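Local coordinates for protein motility-associated killing factor MakB (Vibrio cholerae serotype O1, PDB 6W1W) that probably acts as one component of a three-part cytotoxin whose structure resembles that of alpha-pore-forming toxins, at residues A60-F65 with N133-A138; S53-L58 with E140-S145. All blocks are in the same frame, centred on the assembly; numbering follows the deposited sequence.

Contact 1: residues A60-F65 with N133-A138; sequences AVMNEF and NQAKNA
The flat group that takes part here is the side-chain amide of Gln-134, whose NE2 lies 3.9 Å from Val-61 CG1; the Phe-65 side chain packs elsewhere, against helix 9-35 and an earlier part of helix 100-151. Gln-134 bends at chi2 (-46°), which carries CD off the line of CB and CG, and its side chain crosses that of Val-61 at about a right angle. The closest touch is made by the aliphatic root of the glutamine, with CB 3.5 Å from Val-61 CG1. That methyl is placed anti to the backbone N (chi1 156°), and it also comes 3.6 Å from the carbonyl O of Gln-134. The second branch, Val-61 CG2, has Ala-138 CB as its neighbour, at a looser 4.4 Å. A branched valine suits this spot because its two methyls can meet two successive turns of the antiparallel partner, whose axis passes 9.4 Å away at 171°. On the more buried side, Met-62 folds at chi2 and chi3, and its SD comes 3.6 Å from Ala-135 CB while CE lies 4.0 Å from the same methyl. Tyr-29 of helix 9-35 touches both Met-62 and Ala-135, and Ser-270 of helix 251-270 touches the alanine as well. Alanine, small and apolar, admits the bulky thioether there. Chemically the interface is an apolar strip with a polar fringe: cohesion between the two segments comes from van der Waals packing, while the charge of Glu-64 is paired with Lys-130 just before the second segment.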
# COMPACT_ATOMS: atom_id res chain seq x y z
N ALA A 60 -3.91 9.06 15.06
CA ALA A 60 -2.95 8.67 16.09
C ALA A 60 -2.81 7.15 16.19
O ALA A 60 -1.73 6.65 16.51
CB ALA A 60 -3.35 9.26 17.44
N VAL A 61 -3.90 6.42 15.95
CA VAL A 61 -3.83 4.96 15.99
C VAL A 61 -2.84 4.45 14.95
O VAL A 61 -2.09 3.49 15.20
CB VAL A 61 -5.24 4.36 15.78
CG1 VAL A 61 -5.15 2.96 15.23
CG2 VAL A 61 -6.01 4.37 17.09
N MET A 62 -2.78 5.09 13.79
CA MET A 62 -1.88 4.65 12.73
C MET A 62 -0.45 5.14 12.91
O MET A 62 0.44 4.64 12.23
CB MET A 62 -2.41 5.11 11.37
CG MET A 62 -3.83 4.66 11.10
SD MET A 62 -4.04 2.89 11.36
CE MET A 62 -2.98 2.22 10.08
N ASN A 63 -0.22 6.09 13.82
CA ASN A 63 1.12 6.62 14.05
C ASN A 63 2.11 5.53 14.46
O ASN A 63 3.32 5.69 14.26
CB ASN A 63 1.09 7.72 15.11
CG ASN A 63 2.42 8.41 15.28
OD1 ASN A 63 3.27 7.98 16.06
ND2 ASN A 63 2.61 9.50 14.54
N GLU A 64 1.62 4.43 15.04
CA GLU A 64 2.52 3.35 15.42
C GLU A 64 3.07 2.64 14.19
O GLU A 64 4.29 2.45 14.06
CB GLU A 64 1.79 2.36 16.33
CG GLU A 64 2.64 1.19 16.78
CD GLU A 64 1.80 0.06 17.36
OE1 GLU A 64 0.55 0.18 17.33
OE2 GLU A 64 2.39 -0.94 17.82
N PHE A 65 2.19 2.24 13.27
CA PHE A 65 2.63 1.59 12.04
C PHE A 65 3.34 2.57 11.11
O PHE A 65 4.30 2.20 10.43
CB PHE A 65 1.44 0.92 11.35
CG PHE A 65 1.24 1.34 9.91
CD1 PHE A 65 0.48 2.46 9.60
CD2 PHE A 65 1.78 0.60 8.88
CE1 PHE A 65 0.29 2.85 8.28
CE2 PHE A 65 1.59 0.97 7.55
CZ PHE A 65 0.84 2.10 7.26
N ASN A 133 -6.13 -4.38 12.39
CA ASN A 133 -7.19 -4.38 13.39
C ASN A 133 -7.29 -3.03 14.09
O ASN A 133 -8.39 -2.60 14.47
CB ASN A 133 -6.95 -5.49 14.42
CG ASN A 133 -7.03 -6.88 13.81
OD1 ASN A 133 -6.08 -7.66 13.90
ND2 ASN A 133 -8.16 -7.19 13.20
N GLN A 134 -6.16 -2.35 14.27
CA GLN A 134 -6.19 -1.00 14.82
C GLN A 134 -6.93 -0.04 13.90
O GLN A 134 -7.79 0.73 14.34
CB GLN A 134 -4.76 -0.52 15.09
CG GLN A 134 -4.18 -1.09 16.37
CD GLN A 134 -5.16 -0.98 17.52
OE1 GLN A 134 -5.76 -1.97 17.94
NE2 GLN A 134 -5.35 0.23 18.01
N ALA A 135 -6.62 -0.09 12.59
CA ALA A 135 -7.32 0.74 11.62
C ALA A 135 -8.79 0.35 11.53
O ALA A 135 -9.66 1.22 11.38
CB ALA A 135 -6.64 0.64 10.26
N LYS A 136 -9.09 -0.95 11.61
CA LYS A 136 -10.48 -1.38 11.62
C LYS A 136 -11.22 -0.91 12.87
O LYS A 136 -12.43 -0.66 12.81
CB LYS A 136 -10.55 -2.91 11.50
CG LYS A 136 -10.29 -3.42 10.09
CD LYS A 136 -11.25 -2.75 9.13
CE LYS A 136 -10.75 -2.80 7.70
NZ LYS A 136 -11.55 -1.89 6.83
N ASN A 137 -10.52 -0.78 13.99
CA ASN A 137 -11.16 -0.31 15.22
C ASN A 137 -11.55 1.16 15.11
O ASN A 137 -12.71 1.53 15.33
CB ASN A 137 -10.25 -0.53 16.42
CG ASN A 137 -10.54 -1.83 17.15
OD1 ASN A 137 -11.61 -2.43 16.99
ND2 ASN A 137 -9.58 -2.28 17.97
N ALA A 138 -10.58 2.03 14.77
CA ALA A 138 -10.87 3.46 14.70
C ALA A 138 -11.88 3.77 13.60
O ALA A 138 -12.59 4.78 13.68
CB ALA A 138 -9.59 4.25 14.48

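Contact 2: residues S53-L58 with E140-S145; sequences SRTEIL and ELLASS
Arg-54 and Leu-142 bring their CA atoms within 6.1 Å where two antiparallel helical segments run side by side, their axes 9.5 Å apart at 168°. Arg-54 covers the most ground. Its CG is anti to the carbonyl carbon (chi1 -49°) and the chain then runs extended from CG to NE, crossing Leu-141 at about a right angle; CD rests 3.6 Å from Leu-141 CB. The guanidinium has two neighbours: Leu-141 CB at its edge, in the plane, and Ser-145 CB 4.1 Å above one face, offset toward the rim. NH1 comes 3.4 Å from Leu-141 O. The long, partly aliphatic arginine suits this place because its methylenes pack on leucine while its charged end reaches Glu-50, one turn earlier on its own helix. Glu-50 OE2 forms a salt bridge with Arg-54 NH2 and a hydrogen bond with Ser-145 OG, linking the two helices through one carboxylate oxygen and probably steadying the guanidinium.

Toward the interior, Leu-142 spreads its fork against Thr-55, both Leu-142 CD1 and CD2 lying 3.6 Å from Thr-55 CG2. The same CD2 meets Arg-54 CB, and Leu-142 CD1 faces Leu-58 CD2 at 4.1 Å. Threonine offers the methyl to this leucine and turns its hydroxyl back to the carbonyl O of Arg-52 in its own helix. Nearer the surface, Ile-57 CD1 touches Leu-141 CD1 at 3.8 Å.

Further helices close over the inner side of this pair: Leu-266 and Ile-263 of helix 251-270 touch Leu-58 and Leu-142, respectively, and Tyr-29 and Cys-33 of helix 9-35 also pack on Leu-58.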
# COMPACT_ATOMS: atom_id res chain seq x y z
N SER A 53 -13.34 14.32 16.60
CA SER A 53 -12.48 13.72 17.62
C SER A 53 -11.98 12.35 17.17
O SER A 53 -10.79 12.05 17.29
CB SER A 53 -13.24 13.61 18.94
OG SER A 53 -13.54 14.89 19.44
N ARG A 54 -12.88 11.51 16.65
CA ARG A 54 -12.49 10.14 16.33
C ARG A 54 -11.56 10.06 15.13
O ARG A 54 -10.86 9.05 14.97
CB ARG A 54 -13.73 9.28 16.12
CG ARG A 54 -14.73 9.43 17.24
CD ARG A 54 -15.57 8.19 17.47
NE ARG A 54 -16.60 8.44 18.47
CZ ARG A 54 -17.37 7.51 19.01
NH1 ARG A 54 -17.23 6.24 18.65
NH2 ARG A 54 -18.29 7.84 19.91
N THR A 55 -11.53 11.09 14.27
CA THR A 55 -10.50 11.14 13.24
C THR A 55 -9.15 11.54 13.82
O THR A 55 -8.10 11.15 13.28
CB THR A 55 -10.87 12.12 12.12
OG1 THR A 55 -11.15 13.40 12.69
CG2 THR A 55 -12.08 11.63 11.35
N GLU A 56 -9.16 12.31 14.91
CA GLU A 56 -7.91 12.64 15.58
C GLU A 56 -7.26 11.41 16.18
O GLU A 56 -6.03 11.33 16.25
CB GLU A 56 -8.15 13.71 16.65
CG GLU A 56 -7.10 14.82 16.68
CD GLU A 56 -7.13 15.70 15.45
OE1 GLU A 56 -6.61 15.28 14.39
OE2 GLU A 56 -7.69 16.82 15.52
N ILE A 57 -8.06 10.42 16.60
CA ILE A 57 -7.46 9.21 17.13
C ILE A 57 -7.17 8.20 16.02
O ILE A 57 -6.25 7.39 16.14
CB ILE A 57 -8.33 8.58 18.24
CG1 ILE A 57 -9.54 7.85 17.66
CG2 ILE A 57 -8.75 9.64 19.27
CD1 ILE A 57 -10.36 7.15 18.70
N LEU A 58 -7.93 8.25 14.92
CA LEU A 58 -7.58 7.43 13.75
C LEU A 58 -6.21 7.80 13.22
O LEU A 58 -5.41 6.93 12.88
CB LEU A 58 -8.63 7.59 12.66
CG LEU A 58 -8.26 6.97 11.30
CD1 LEU A 58 -8.27 5.45 11.36
CD2 LEU A 58 -9.17 7.47 10.19
N GLU A 140 -14.56 1.75 12.76
CA GLU A 140 -15.88 1.41 13.29
C GLU A 140 -16.38 2.47 14.26
O GLU A 140 -17.60 2.65 14.42
CB GLU A 140 -15.84 0.04 13.97
CG GLU A 140 -17.19 -0.46 14.46
CD GLU A 140 -17.09 -1.78 15.21
OE1 GLU A 140 -16.00 -2.40 15.17
OE2 GLU A 140 -18.08 -2.18 15.84
N LEU A 141 -15.47 3.18 14.93
CA LEU A 141 -15.88 4.28 15.79
C LEU A 141 -16.44 5.43 14.96
O LEU A 141 -17.48 6.00 15.31
CB LEU A 141 -14.70 4.75 16.64
CG LEU A 141 -14.19 3.78 17.70
CD1 LEU A 141 -13.01 4.39 18.42
CD2 LEU A 141 -15.30 3.42 18.69
N LEU A 142 -15.77 5.78 13.87
CA LEU A 142 -16.30 6.79 12.96
C LEU A 142 -17.59 6.32 12.31
O LEU A 142 -18.57 7.07 12.24
CB LEU A 142 -15.26 7.13 11.90
CG LEU A 142 -14.17 8.10 12.36
CD1 LEU A 142 -13.00 8.10 11.40
CD2 LEU A 142 -14.76 9.50 12.50
N ALA A 143 -17.61 5.07 11.83
CA ALA A 143 -18.81 4.52 11.22
C ALA A 143 -20.00 4.61 12.17
O ALA A 143 -21.09 5.06 11.78
CB ALA A 143 -18.57 3.07 10.81
N SER A 144 -19.81 4.20 13.42
CA SER A 144 -20.88 4.30 14.40
C SER A 144 -21.25 5.75 14.67
O SER A 144 -22.43 6.07 14.90
CB SER A 144 -20.46 3.59 15.70
OG SER A 144 -21.48 3.66 16.69
N SER A 145 -20.27 6.66 14.61
CA SER A 145 -20.51 8.05 14.98
C SER A 145 -21.30 8.79 13.91
O SER A 145 -22.20 9.58 14.23
CB SER A 145 -19.18 8.74 15.26
OG SER A 145 -19.38 9.98 15.91

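After helix 9-35 the chain enters helix 46-66, where 53-58 comes before 60-65. It then runs through helix 69-90 and returns along helix 100-151, reaching 133-138 before 140-145. Contact 1 therefore closes the inner of two concentric, largely helical loops and contact 2 the outer, the order expected when two antiparallel helices are zipped together. The disulfide Cys-90 to Cys-106 lies within both loops. The contact centres are 11 Å apart, and the contacts join directly where Ala-138 CB packs 3.6 Å from Leu-58 CD1. Together they tie helix 46-66 to helix 100-151 within the elongated helical bundle.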